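Local coordinates for mandelate racemase/muconate lactonizing enzyme (Roseovarius nubinhibens, PDB 2QDD), which is of unknown specific function but, as a magnesium-binding member of the enolase superfamily, probably catalyses a reaction on a carboxylate substrate, at residues Ala254-Gly259 with Val285-Gln290; Ala329-Pro332 with Ala338-Arg341; Arg39-Thr42 with Val46-Trp49; Glu181-Gly186 with Val193-Asn198. All coordinates share one frame; numbering follows the deposited sequence. Where two conformers were deposited one is given.

Interaction 1 (Ala254-Gly259 with Val285-Gln290)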
loop_
_atom_site.group_PDB
_atom_site.type_symbol
_atom_site.label_atom_id
_atom_site.label_comp_id
_atom_site.label_asym_id
_atom_site.label_seq_id
_atom_site.Cartn_x
_atom_site.Cartn_y
_atom_site.Cartn_z
ATOM N N ALA A 254 3.963 -12.728 8.861
ATOM C CA ALA A 254 2.712 -12.072 8.489
ATOM C C ALA A 254 2.187 -11.122 9.557
ATOM O O ALA A 254 1.786 -10.004 9.238
ATOM C CB ALA A 254 1.650 -13.110 8.134
ATOM N N ALA A 255 2.191 -11.567 10.816
ATOM C CA ALA A 255 1.762 -10.732 11.947
ATOM C C ALA A 255 2.619 -9.475 12.068
ATOM O O ALA A 255 2.101 -8.382 12.305
ATOM C CB ALA A 255 1.807 -11.531 13.254
ATOM N N TRP A 256 3.928 -9.644 11.883
ATOM C CA TRP A 256 4.883 -8.543 11.943
ATOM C C TRP A 256 4.661 -7.475 10.853
ATOM O O TRP A 256 4.624 -6.279 11.155
ATOM C CB TRP A 256 6.330 -9.065 11.913
ATOM C CG TRP A 256 7.312 -7.954 11.791
ATOM C CD1 TRP A 256 7.737 -7.121 12.788
ATOM C CD2 TRP A 256 7.952 -7.506 10.592
ATOM N NE1 TRP A 256 8.620 -6.194 12.285
ATOM C CE2 TRP A 256 8.763 -6.403 10.938
ATOM C CE3 TRP A 256 7.914 -7.927 9.255
ATOM C CZ2 TRP A 256 9.545 -5.723 9.999
ATOM C CZ3 TRP A 256 8.688 -7.246 8.317
ATOM C CH2 TRP A 256 9.491 -6.155 8.696
ATOM N N SER A 257 4.519 -7.913 9.601
ATOM C CA SER A 257 4.381 -6.995 8.473
ATOM C C SER A 257 3.029 -6.277 8.395
ATOM O O SER A 257 2.932 -5.214 7.787
ATOM C CB SER A 257 4.710 -7.690 7.146
ATOM O OG SER A 257 3.884 -8.817 6.940
ATOM N N ARG A 258 1.997 -6.856 9.012
ATOM C CA ARG A 258 0.691 -6.203 9.146
ATOM C C ARG A 258 0.639 -5.231 10.326
ATOM O O ARG A 258 -0.280 -4.422 10.417
ATOM C CB ARG A 258 -0.427 -7.236 9.314
ATOM C CG ARG A 258 -0.764 -8.044 8.079
ATOM C CD ARG A 258 -1.466 -9.331 8.483
ATOM N NE ARG A 258 -2.204 -9.945 7.380
ATOM C CZ ARG A 258 -3.470 -9.673 7.073
ATOM N NH1 ARG A 258 -4.044 -10.290 6.049
ATOM N NH2 ARG A 258 -4.163 -8.783 7.777
ATOM N N GLY A 259 1.608 -5.327 11.235
ATOM C CA GLY A 259 1.574 -4.589 12.504
ATOM C C GLY A 259 0.464 -5.029 13.447
ATOM O O GLY A 259 -0.127 -4.209 14.146
ATOM N N VAL A 285 12.690 -11.121 19.563
ATOM C CA VAL A 285 13.745 -10.267 20.105
ATOM C C VAL A 285 14.175 -9.191 19.096
ATOM O O VAL A 285 14.282 -8.013 19.452
ATOM C CB VAL A 285 14.965 -11.121 20.565
ATOM C CG1 VAL A 285 16.188 -10.245 20.875
ATOM C CG2 VAL A 285 14.592 -11.977 21.774
ATOM N N SER A 286 14.383 -9.596 17.841
ATOM C CA SER A 286 14.818 -8.690 16.772
ATOM C C SER A 286 13.830 -7.566 16.452
ATOM O O SER A 286 14.241 -6.481 16.041
ATOM C CB SER A 286 15.129 -9.477 15.497
ATOM O OG SER A 286 16.103 -10.473 15.748
ATOM N N VAL A 287 12.536 -7.828 16.642
ATOM C CA VAL A 287 11.480 -6.884 16.258
ATOM C C VAL A 287 10.822 -6.223 17.472
ATOM O O VAL A 287 9.920 -5.388 17.333
ATOM C CB VAL A 287 10.410 -7.533 15.313
ATOM C CG1 VAL A 287 11.063 -8.095 14.066
ATOM C CG2 VAL A 287 9.610 -8.620 16.019
ATOM N N GLY A 288 11.280 -6.609 18.659
ATOM C CA GLY A 288 10.873 -5.973 19.905
ATOM C C GLY A 288 9.541 -6.452 20.443
ATOM O O GLY A 288 8.839 -5.699 21.109
ATOM N N TRP A 289 9.192 -7.704 20.150
ATOM C CA TRP A 289 8.014 -8.331 20.742
ATOM C C TRP A 289 8.259 -8.667 22.206
ATOM O O TRP A 289 9.388 -8.942 22.611
ATOM C CB TRP A 289 7.635 -9.605 19.981
ATOM C CG TRP A 289 6.880 -9.376 18.696
ATOM C CD1 TRP A 289 6.293 -8.217 18.277
ATOM C CD2 TRP A 289 6.622 -10.349 17.671
ATOM N NE1 TRP A 289 5.693 -8.403 17.054
ATOM C CE2 TRP A 289 5.876 -9.704 16.661
ATOM C CE3 TRP A 289 6.949 -11.703 17.510
ATOM C CZ2 TRP A 289 5.453 -10.366 15.497
ATOM C CZ3 TRP A 289 6.531 -12.360 16.351
ATOM C CH2 TRP A 289 5.788 -11.689 15.366
ATOM N N GLN A 290 7.195 -8.642 22.997
ATOM C CA GLN A 290 7.227 -9.222 24.334
ATOM C C GLN A 290 6.454 -10.534 24.333
ATOM O O GLN A 290 5.441 -10.649 23.660
ATOM C CB GLN A 290 6.627 -8.246 25.333
ATOM C CG GLN A 290 7.522 -7.062 25.635
ATOM C CD GLN A 290 7.067 -6.305 26.855
ATOM O OE1 GLN A 290 5.895 -5.948 26.978
ATOM N NE2 GLN A 290 7.990 -6.058 27.773
#

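Interaction 2 (Ala329-Pro332 with Ala338-Arg341)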
loop_
_atom_site.group_PDB
_atom_site.type_symbol
_atom_site.label_atom_id
_atom_site.label_comp_id
_atom_site.label_asym_id
_atom_site.label_seq_id
_atom_site.Cartn_x
_atom_site.Cartn_y
_atom_site.Cartn_z
ATOM N N ALA A 329 -4.408 -32.918 38.671
ATOM C CA ALA A 329 -4.582 -33.560 39.974
ATOM C C ALA A 329 -3.576 -34.690 40.228
ATOM O O ALA A 329 -3.324 -35.057 41.379
ATOM C CB ALA A 329 -6.005 -34.067 40.128
ATOM N N ASP A 330 -3.002 -35.232 39.155
ATOM C CA ASP A 330 -1.970 -36.267 39.255
ATOM C C ASP A 330 -0.575 -35.735 38.899
ATOM O O ASP A 330 -0.446 -34.719 38.212
ATOM C CB ASP A 330 -2.329 -37.457 38.359
ATOM C CG ASP A 330 -2.085 -38.797 39.035
ATOM O OD1 ASP A 330 -1.042 -38.958 39.710
ATOM O OD2 ASP A 330 -2.941 -39.695 38.884
ATOM N N ASP A 331 0.459 -36.429 39.374
ATOM C CA ASP A 331 1.850 -36.137 39.013
ATOM C C ASP A 331 2.605 -37.449 38.774
ATOM O O ASP A 331 2.812 -38.227 39.710
ATOM C CB ASP A 331 2.528 -35.316 40.122
ATOM C CG ASP A 331 3.859 -34.687 39.690
ATOM O OD1 ASP A 331 4.400 -35.009 38.609
ATOM O OD2 ASP A 331 4.377 -33.857 40.464
ATOM N N PRO A 332 3.005 -37.703 37.513
ATOM C CA PRO A 332 3.826 -38.854 37.124
ATOM C C PRO A 332 5.343 -38.664 37.276
ATOM O O PRO A 332 6.099 -39.632 37.136
ATOM C CB PRO A 332 3.473 -39.030 35.650
ATOM C CG PRO A 332 3.217 -37.644 35.184
ATOM C CD PRO A 332 2.627 -36.886 36.344
ATOM N N ALA A 338 10.657 -28.167 36.527
ATOM C CA ALA A 338 10.528 -26.801 37.019
ATOM C C ALA A 338 9.195 -26.607 37.730
ATOM O O ALA A 338 8.137 -26.823 37.142
ATOM C CB ALA A 338 10.672 -25.819 35.873
ATOM N N ARG A 339 9.254 -26.212 39.001
ATOM C CA ARG A 339 8.052 -26.077 39.827
ATOM C C ARG A 339 7.898 -24.659 40.371
ATOM O O ARG A 339 8.871 -23.903 40.454
ATOM C CB ARG A 339 8.038 -27.083 40.991
ATOM C CG ARG A 339 8.771 -28.412 40.766
ATOM C CD ARG A 339 8.060 -29.344 39.787
ATOM N NE ARG A 339 6.732 -29.747 40.236
ATOM C CZ ARG A 339 6.171 -30.925 39.979
ATOM N NH1 ARG A 339 6.815 -31.850 39.280
ATOM N NH2 ARG A 339 4.953 -31.181 40.428
ATOM N N ASN A 340 6.670 -24.308 40.741
ATOM C CA ASN A 340 6.364 -22.969 41.221
ATOM C C ASN A 340 6.604 -22.844 42.720
ATOM O O ASN A 340 5.950 -23.512 43.527
ATOM C CB ASN A 340 4.922 -22.586 40.869
ATOM C CG ASN A 340 4.581 -21.145 41.238
ATOM O OD1 ASN A 340 5.461 -20.297 41.375
ATOM N ND2 ASN A 340 3.294 -20.866 41.389
ATOM N N ARG A 341 7.547 -21.977 43.080
ATOM C CA ARG A 341 7.717 -21.540 44.461
ATOM C C ARG A 341 7.604 -20.025 44.591
ATOM O O ARG A 341 8.454 -19.278 44.088
ATOM C CB ARG A 341 9.031 -22.061 45.061
ATOM C CG ARG A 341 10.212 -22.160 44.090
ATOM C CD ARG A 341 11.451 -22.727 44.782
ATOM N NE ARG A 341 11.684 -24.132 44.440
ATOM C CZ ARG A 341 11.226 -25.173 45.134
ATOM N NH1 ARG A 341 10.494 -24.991 46.228
ATOM N NH2 ARG A 341 11.502 -26.406 44.729
#

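Interaction 3 (Arg39-Thr42 with Val46-Trp49)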
loop_
_atom_site.group_PDB
_atom_site.type_symbol
_atom_site.label_atom_id
_atom_site.label_comp_id
_atom_site.label_asym_id
_atom_site.label_seq_id
_atom_site.Cartn_x
_atom_site.Cartn_y
_atom_site.Cartn_z
ATOM N N ARG A 39 10.133 -41.732 24.521
ATOM C CA ARG A 39 11.514 -42.021 24.897
ATOM C C ARG A 39 12.299 -42.343 23.640
ATOM O O ARG A 39 11.899 -43.210 22.868
ATOM C CB ARG A 39 11.576 -43.207 25.873
ATOM C CG ARG A 39 12.997 -43.667 26.195
ATOM C CD ARG A 39 13.034 -44.818 27.182
ATOM N NE ARG A 39 12.559 -46.072 26.606
ATOM C CZ ARG A 39 12.042 -47.076 27.309
ATOM N NH1 ARG A 39 11.926 -46.984 28.631
ATOM N NH2 ARG A 39 11.637 -48.177 26.685
ATOM N N ILE A 40 13.406 -41.636 23.440
ATOM C CA ILE A 40 14.319 -41.922 22.336
ATOM C C ILE A 40 15.615 -42.522 22.875
ATOM O O ILE A 40 16.352 -41.864 23.621
ATOM C CB ILE A 40 14.649 -40.651 21.495
ATOM C CG1 ILE A 40 13.365 -39.996 20.965
ATOM C CG2 ILE A 40 15.609 -40.998 20.362
ATOM C CD1 ILE A 40 13.589 -38.990 19.840
ATOM N N ASP A 41 15.889 -43.765 22.486
ATOM C CA ASP A 41 17.140 -44.425 22.836
ATOM C C ASP A 41 18.123 -44.326 21.690
ATOM O O ASP A 41 17.731 -44.351 20.523
ATOM C CB ASP A 41 16.899 -45.897 23.191
ATOM C CG ASP A 41 16.123 -46.065 24.484
ATOM O OD1 ASP A 41 15.090 -46.765 24.479
ATOM O OD2 ASP A 41 16.548 -45.497 25.509
ATOM N N THR A 42 19.401 -44.215 22.033
ATOM C CA THR A 42 20.475 -44.238 21.045
ATOM C C THR A 42 21.396 -45.436 21.270
ATOM O O THR A 42 21.289 -46.126 22.286
ATOM C CB THR A 42 21.324 -42.955 21.096
ATOM O OG1 THR A 42 21.924 -42.836 22.387
ATOM C CG2 THR A 42 20.480 -41.715 20.803
ATOM N N VAL A 46 22.686 -43.001 25.621
ATOM C CA VAL A 46 22.086 -41.712 25.961
ATOM C C VAL A 46 20.644 -41.609 25.460
ATOM O O VAL A 46 20.349 -41.850 24.285
ATOM C CB VAL A 46 22.995 -40.485 25.592
ATOM C CG1 VAL A 46 23.614 -40.629 24.211
ATOM C CG2 VAL A 46 22.253 -39.158 25.740
ATOM N N THR A 47 19.759 -41.273 26.392
ATOM C CA THR A 47 18.322 -41.412 26.239
ATOM C C THR A 47 17.668 -40.044 26.493
ATOM O O THR A 47 17.997 -39.364 27.470
ATOM C CB THR A 47 17.797 -42.491 27.231
ATOM O OG1 THR A 47 18.170 -43.796 26.758
ATOM C CG2 THR A 47 16.290 -42.424 27.416
ATOM N N GLY A 48 16.763 -39.638 25.599
ATOM C CA GLY A 48 16.018 -38.383 25.757
ATOM C C GLY A 48 14.526 -38.603 25.908
ATOM O O GLY A 48 13.980 -39.574 25.383
ATOM N N TRP A 49 13.870 -37.702 26.632
ATOM C CA TRP A 49 12.417 -37.728 26.766
ATOM C C TRP A 49 11.740 -36.475 26.218
ATOM O O TRP A 49 12.236 -35.360 26.396
ATOM C CB TRP A 49 12.015 -37.945 28.221
ATOM C CG TRP A 49 12.354 -39.315 28.734
ATOM C CD1 TRP A 49 13.572 -39.743 29.189
ATOM C CD2 TRP A 49 11.466 -40.434 28.852
ATOM N NE1 TRP A 49 13.495 -41.056 29.582
ATOM C CE2 TRP A 49 12.213 -41.504 29.390
ATOM C CE3 TRP A 49 10.108 -40.632 28.566
ATOM C CZ2 TRP A 49 11.649 -42.758 29.648
ATOM C CZ3 TRP A 49 9.548 -41.882 28.819
ATOM C CH2 TRP A 49 10.320 -42.927 29.354
#

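Interaction 4 (Glu181-Gly186 with Val193-Asn198)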
loop_
_atom_site.group_PDB
_atom_site.type_symbol
_atom_site.label_atom_id
_atom_site.label_comp_id
_atom_site.label_asym_id
_atom_site.label_seq_id
_atom_site.Cartn_x
_atom_site.Cartn_y
_atom_site.Cartn_z
ATOM N N GLU A 181 -13.232 -3.214 33.545
ATOM C CA GLU A 181 -13.081 -1.974 34.309
ATOM C C GLU A 181 -12.932 -2.181 35.817
ATOM O O GLU A 181 -12.279 -1.382 36.485
ATOM C CB GLU A 181 -14.208 -0.979 34.006
ATOM C CG GLU A 181 -14.230 -0.455 32.571
ATOM C CD GLU A 181 -13.270 0.705 32.305
ATOM O OE1 GLU A 181 -13.743 1.764 31.835
ATOM O OE2 GLU A 181 -12.048 0.563 32.539
ATOM N N ALA A 182 -13.524 -3.253 36.343
ATOM C CA ALA A 182 -13.359 -3.605 37.755
ATOM C C ALA A 182 -11.975 -4.185 38.039
ATOM O O ALA A 182 -11.305 -3.763 38.983
ATOM C CB ALA A 182 -14.453 -4.571 38.207
ATOM N N ILE A 183 -11.561 -5.142 37.209
ATOM C CA ILE A 183 -10.301 -5.875 37.385
ATOM C C ILE A 183 -9.076 -4.966 37.219
ATOM O O ILE A 183 -8.107 -5.062 37.985
ATOM C CB ILE A 183 -10.231 -7.098 36.422
ATOM C CG1 ILE A 183 -11.158 -8.218 36.907
ATOM C CG2 ILE A 183 -8.817 -7.628 36.291
ATOM C CD1 ILE A 183 -11.366 -9.319 35.890
ATOM N N SER A 184 -9.139 -4.074 36.234
ATOM C CA SER A 184 -8.048 -3.144 35.957
ATOM C C SER A 184 -7.891 -2.080 37.046
ATOM O O SER A 184 -6.770 -1.686 37.372
ATOM C CB SER A 184 -8.246 -2.484 34.594
ATOM O OG SER A 184 -7.052 -1.875 34.137
ATOM N N ALA A 185 -9.012 -1.627 37.605
ATOM C CA ALA A 185 -8.994 -0.605 38.652
ATOM C C ALA A 185 -8.761 -1.173 40.056
ATOM O O ALA A 185 -8.372 -0.438 40.967
ATOM C CB ALA A 185 -10.266 0.223 38.613
ATOM N N GLY A 186 -8.993 -2.472 40.225
ATOM C CA GLY A 186 -8.864 -3.115 41.531
ATOM C C GLY A 186 -7.701 -4.084 41.660
ATOM O O GLY A 186 -7.726 -4.979 42.510
ATOM N N VAL A 193 -2.335 -7.524 34.823
ATOM C CA VAL A 193 -3.316 -8.366 34.133
ATOM C C VAL A 193 -3.120 -8.477 32.623
ATOM O O VAL A 193 -2.758 -7.509 31.951
ATOM C CB VAL A 193 -4.789 -7.986 34.436
ATOM C CG1 VAL A 193 -5.201 -8.498 35.798
ATOM C CG2 VAL A 193 -5.025 -6.490 34.309
ATOM N N THR A 194 -3.360 -9.681 32.113
ATOM C CA THR A 194 -3.696 -9.914 30.718
ATOM C C THR A 194 -5.160 -10.356 30.665
ATOM O O THR A 194 -5.561 -11.260 31.395
ATOM C CB THR A 194 -2.777 -11.019 30.114
ATOM O OG1 THR A 194 -1.411 -10.587 30.173
ATOM C CG2 THR A 194 -3.137 -11.331 28.658
ATOM N N PHE A 195 -5.955 -9.710 29.814
ATOM C CA PHE A 195 -7.309 -10.178 29.529
ATOM C C PHE A 195 -7.314 -11.138 28.359
ATOM O O PHE A 195 -7.090 -10.739 27.215
ATOM C CB PHE A 195 -8.266 -9.009 29.286
ATOM C CG PHE A 195 -8.457 -8.134 30.487
ATOM C CD1 PHE A 195 -7.772 -6.936 30.598
ATOM C CD2 PHE A 195 -9.309 -8.521 31.516
ATOM C CE1 PHE A 195 -7.935 -6.122 31.712
ATOM C CE2 PHE A 195 -9.482 -7.716 32.634
ATOM C CZ PHE A 195 -8.792 -6.513 32.736
ATOM N N ASP A 196 -7.564 -12.411 28.669
ATOM C CA ASP A 196 -7.526 -13.496 27.693
ATOM C C ASP A 196 -8.940 -13.840 27.225
ATOM O O ASP A 196 -9.783 -14.306 27.998
ATOM C CB ASP A 196 -6.819 -14.723 28.283
ATOM C CG ASP A 196 -6.712 -15.886 27.299
ATOM O OD1 ASP A 196 -6.846 -15.688 26.067
ATOM O OD2 ASP A 196 -6.476 -17.021 27.770
ATOM N N VAL A 197 -9.171 -13.602 25.941
ATOM C CA VAL A 197 -10.499 -13.621 25.344
ATOM C C VAL A 197 -10.713 -15.011 24.760
ATOM O O VAL A 197 -11.854 -15.472 24.628
ATOM C CB VAL A 197 -10.597 -12.537 24.234
ATOM C CG1 VAL A 197 -11.945 -12.538 23.558
ATOM C CG2 VAL A 197 -10.294 -11.157 24.806
ATOM N N ASN A 198 -9.585 -15.667 24.466
ATOM C CA ASN A 198 -9.521 -16.932 23.736
ATOM C C ASN A 198 -10.487 -17.074 22.581
ATOM O O ASN A 198 -11.327 -17.982 22.527
ATOM C CB ASN A 198 -9.536 -18.147 24.660
ATOM C CG ASN A 198 -8.403 -19.111 24.355
ATOM O OD1 ASN A 198 -7.598 -19.432 25.233
ATOM N ND2 ASN A 198 -8.330 -19.573 23.101
#

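Interaction 1 (Ala254-Gly259 with Val285-Gln290)
Trp256 lays the pyrrole side of its indole against Val287, with NE1 3.6 Å from Val287 CG1, while its CB sits 3.9 Å from Trp289 CZ2. One tryptophan therefore touches Val287 in the last turn of helix 274-287 and Trp289 just beyond it. With CG anti to the backbone N (chi1 172°), the Trp256 indole extends toward Val287, and its CB is left facing Trp289. Trp289 meets the helix at its benzo rim: Ala255 CB lies 4.4 Å from CZ2, and the backbone N of Trp256 stands at the ring edge, in its plane.

One shell further out, Val287 CG2 rests over a face of the Trp289 ring, near its rim, and Phe283 meets that indole edge-to-face. Gly288, with positive phi in a Schellman motif, leaves helical geometry and brings Trp289 back alongside Val287. Leu253 of a third subunit packs on both Trp256 and Val287, so the joint between two neighbouring barrel helices is also part of the assembly interface. The contact is chiefly hydrocarbon and aromatic packing, and its two polar atoms, Trp256 NE1 and N, meet only carbon across it, which implies a union resting on shape and burial.

Interaction 2 (Ala329-Pro332 with Ala338-Arg341)
Asp331 swings its carboxylate away from its own backbone N (chi1 -166°), and Arg339 comes from the opposite direction on a side chain bent at both chi2 and chi3. The two backbones stay well separated, with CA of Asp331 and CA of Arg339 11.8 Å apart, and the charged ends alone span the gap.

The resulting salt bridge is lopsided. OD2 of Asp331 takes a bond from NH2 of Arg339 at 2.7 Å, with an N-H...O angle of 152°, and a weak second one from NH1 of the same arginine at 3.4 Å. The carboxylate reaches the edge of the guanidinium, yet the two planes are turned 31° from each other, and NH2 arrives from above the plane of the carboxylate. This is a two-pronged grip on one oxygen, not the flat pairing in which each oxygen faces its own nitrogen.

Both groups have second partners. OD1 of Asp331 accepts from the backbone N of Ile333, two residues on, while NH1 of Arg339 also bonds to Gln336 O. Each charged group is thereby tied to the backbone between the two segments, and Pro332 packs on Leu13 of strand 5-22. The arrangement is a surface salt bridge pinning an irregular loop, here the connection from helix 300-311 to strand 344-345, with an Asx turn at its aspartate.

Interaction 3 (Arg39-Thr42 with Val46-Trp49)
The six-membered ring of Trp49 carries Arg39 on one face: CB of Arg39 stands 3.6 Å from the ring centroid, only 8° off the normal, a CH-pi contact. The two side chains run side by side, and CD of Arg39 comes within 3.5 Å of CZ2 of Trp49. Further along, the guanidinium turns steeply to the indole, so it is the aliphatic stem of the arginine, not its charge, that lies on the ring. NE of Arg39 forms a salt bridge with Asp41 OD1 at 3.4 Å, while NH2 bonds to Thr9 OG1.

This packing decorates an antiparallel beta hairpin of the N-terminal domain, strands 29-42 and 47-52. Ile40 and Gly48 form its hydrogen-bonded pair, with Ile40 N to Gly48 O at 2.9 Å and Gly48 N to Ile40 O at 3.0 Å. Ile40 points to the opposite face of the sheet, against Ala110 and Ile114 of helix 101-119.

On the side of the sheet that carries Arg39 and Trp49, Thr47 OG1 donates to Asp41 OD2 at 2.7 Å, meeting it nearly along its C-O axis. Towards the turn, Thr42 has its hydroxyl between backbone N and carbonyl carbon (chi1 61°), from where OG1 donates to a lone pair of Val46 O, also at 2.7 Å.

Interaction 4 (Glu181-Gly186 with Val193-Asn198)
Ile183 and Phe195 make the tight part of this contact. The CG2 methyl of Ile183 lies 3.7 Å from both CE2 and CZ of Phe195, meeting the ring obliquely, and the same methyl touches Val193 CG1 at 3.8 Å. Set opposite the backbone N of Ile183, this branch reaches the valine and the ring at once, the two lying about a right angle apart around it. Met149 and Ile153 of helix 146-159 also pack on Ile183.

One residue on, the packing slackens. Ser184 presents its backbone N at the edge of the phenyl ring, 4.3 Å from Phe195 CZ, and its CB is 4.5 Å from the same carbon; its hydroxyl is engaged by Asp217. Past it, Ala185 is exposed to solvent.

The helix runs back against the strand, 162° between directions, as in a beta-alpha-beta unit of the enolase-type barrel. Alternation along the strand sets Val193 and Phe195 toward the helix and Asp196, a magnesium-binding residue though no metal is bound in this chain, roughly the other way. Asp196 OD1 accepts from Asn198 N at 3.2 Å in an Asx turn, and OD2 pairs with Lys167. The chemistry thus divides by face: hydrocarbon packing lies behind the strand, while polar bonds on the other side probably orient the carboxylate.

How the interactions relate
Along the chain the order is interaction 3, then 4, 1 and 2, each closing before the next opens. Interaction 3 belongs to the N-terminal antiparallel sheet; the other three fall within the barrel domain. There, interaction 4 joins a helix to the following strand, whereas interaction 1 joins two outer helices where the second leads into strand 290-293; their centres are 24 Å apart. Interaction 2 lies in the loop between helix 300-311 and strand 344-345, about 23 Å from interaction 3 between centres, and interactions 3 and 4 are 43 Å apart on opposite sides of the chain's centre. None touches another; they sit in separate parts of the two-domain fold, and only interaction 4 contains a magnesium ligand.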